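Local coordinates for ABC transporter, periplasmic substrate-binding protein (Vibrio cholerae O1 biovar eltor, PDB 1TWY), which probably binds phosphate in the periplasm as the receptor of an ABC-type uptake system, at residues K167-D171 and R172-D176. Numbering follows the deposited sequence.
Sequences KTVKD and REVSD
Lys167 reaches out over Val174 and Asp176 near the open end of a two-stranded beta hairpin. Its CB lies 4.2 Å from Asp176 CG, and Lys167 CG, held between the backbone N and the carbonyl carbon (chi1 63°), rests against Val174 O. From there the chain runs extended: CD passes 3.4 Å from Asp176 OD1, CE brushes Val174 CG1, and a water accepts from Lys167 NZ and donates to Asp176 OD1, the main link beside a long direct salt bridge of 3.9 Å between these two atoms. A long, flexible lysine suits this exposed place, its methylenes running mainly beside the Asp176 carboxylate. On the same face, Val169 CG2 packs 3.7 Å from Val174 CG2; both valines are beta-branched, a shape favoured in strands. Val169 CB sits over one face of the Arg172 guanidinium. The other face carries Thr168, whose OG1 donates to the syn lone pair of Glu173 OE2 at 2.6 Å; a bend at chi2 (-47°) folds the glutamate back to it, and Glu173 OE1 is hydrogen-bonded to Thr166 OG1. Paired backbone hydrogen bonds join Lys167 to Val174 and Val169 to Arg172, and a type II' turn from Val169 to Arg172 closes the hairpin. The hairpin projects at the surface after helix 154-163, to which Ser175 is tied through Glu160 and Arg156; Asp176, near the bound magnesium ion, also pairs with Lys128 at the C-terminal end of helix 120-128.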
loop_
_atom_site.group_PDB
_atom_site.type_symbol
_atom_site.label_atom_id
_atom_site.label_comp_id
_atom_site.label_asym_id
_atom_site.label_seq_id
_atom_site.Cartn_x
_atom_site.Cartn_y
_atom_site.Cartn_z
ATOM N N LYS A 167 4.803 3.432 16.802
ATOM C CA LYS A 167 4.497 3.642 18.242
ATOM C C LYS A 167 3.874 4.997 18.408
ATOM O O LYS A 167 4.242 5.958 17.714
ATOM C CB LYS A 167 5.748 3.600 19.030
ATOM C CG LYS A 167 6.794 4.659 18.758
ATOM C CD LYS A 167 8.163 4.448 19.520
ATOM C CE LYS A 167 9.176 5.445 19.053
ATOM N NZ LYS A 167 10.448 5.190 19.640
ATOM N N THR A 168 2.975 5.105 19.379
ATOM C CA THR A 168 2.350 6.348 19.684
ATOM C C THR A 168 3.267 7.250 20.494
ATOM O O THR A 168 3.838 6.875 21.546
ATOM C CB THR A 168 1.046 6.118 20.415
ATOM O OG1 THR A 168 0.196 5.197 19.736
ATOM C CG2 THR A 168 0.318 7.422 20.600
ATOM N N VAL A 169 3.438 8.492 20.040
ATOM C CA VAL A 169 4.254 9.485 20.728
ATOM C C VAL A 169 3.347 10.710 20.785
ATOM O O VAL A 169 3.124 11.393 19.752
ATOM C CB VAL A 169 5.573 9.750 20.069
ATOM C CG1 VAL A 169 6.360 10.881 20.720
ATOM C CG2 VAL A 169 6.480 8.534 20.022
ATOM N N LYS A 170 2.842 11.003 21.992
ATOM C CA LYS A 170 1.853 12.048 22.160
ATOM C C LYS A 170 0.705 11.841 21.192
ATOM O O LYS A 170 -0.143 10.923 21.322
ATOM C CB LYS A 170 2.520 13.386 21.899
ATOM C CG LYS A 170 3.219 14.066 23.027
ATOM C CD LYS A 170 3.223 15.607 22.796
ATOM C CE LYS A 170 1.816 16.231 22.870
ATOM N NZ LYS A 170 1.883 17.720 23.141
ATOM N N ASP A 171 0.609 12.705 20.169
ATOM C CA ASP A 171 -0.576 12.690 19.327
ATOM C C ASP A 171 -0.348 12.076 17.950
ATOM O O ASP A 171 -1.245 12.133 17.108
ATOM C CB ASP A 171 -1.086 14.147 19.198
ATOM C CG ASP A 171 -1.739 14.653 20.499
ATOM O OD1 ASP A 171 -2.569 13.884 21.102
ATOM O OD2 ASP A 171 -1.446 15.789 20.984
ATOM N N ARG A 172 0.788 11.439 17.717
ATOM C CA ARG A 172 1.038 10.818 16.368
ATOM C C ARG A 172 1.666 9.459 16.461
ATOM O O ARG A 172 2.173 9.118 17.554
ATOM C CB ARG A 172 2.010 11.686 15.588
ATOM C CG ARG A 172 3.174 12.233 16.371
ATOM C CD ARG A 172 4.189 13.052 15.498
ATOM N NE ARG A 172 5.605 12.784 15.861
ATOM C CZ ARG A 172 6.131 12.985 17.087
ATOM N NH1 ARG A 172 5.368 13.450 18.116
ATOM N NH2 ARG A 172 7.431 12.707 17.295
ATOM N N GLU A 173 1.750 8.733 15.336
ATOM C CA GLU A 173 2.452 7.480 15.223
ATOM C C GLU A 173 3.818 7.872 14.728
ATOM O O GLU A 173 3.943 8.781 13.868
ATOM C CB GLU A 173 1.753 6.444 14.280
ATOM C CG GLU A 173 0.540 5.724 14.793
ATOM C CD GLU A 173 0.731 5.149 16.229
ATOM O OE1 GLU A 173 1.453 4.105 16.362
ATOM O OE2 GLU A 173 0.083 5.703 17.161
ATOM N N VAL A 174 4.855 7.265 15.255
ATOM C CA VAL A 174 6.202 7.418 14.842
ATOM C C VAL A 174 6.736 6.042 14.453
ATOM O O VAL A 174 6.380 5.014 15.071
ATOM C CB VAL A 174 7.020 7.906 16.059
ATOM C CG1 VAL A 174 8.534 7.900 15.816
ATOM C CG2 VAL A 174 6.513 9.289 16.386
ATOM N N SER A 175 7.618 5.973 13.463
ATOM C CA SER A 175 8.185 4.684 13.115
ATOM C C SER A 175 8.942 4.068 14.306
ATOM O O SER A 175 9.756 4.730 14.950
ATOM C CB SER A 175 9.161 4.803 11.923
ATOM O OG SER A 175 9.776 3.588 11.650
ATOM N N ASP A 176 8.740 2.755 14.483
ATOM C CA ASP A 176 9.365 2.028 15.610
ATOM C C ASP A 176 10.369 0.995 15.071
ATOM O O ASP A 176 10.875 0.110 15.797
ATOM C CB ASP A 176 8.297 1.318 16.388
ATOM C CG ASP A 176 8.725 0.952 17.830
ATOM O OD1 ASP A 176 9.607 1.580 18.411
ATOM O OD2 ASP A 176 8.143 0.020 18.345
HETATM O O HOH W 1 11.894 3.057 18.310
#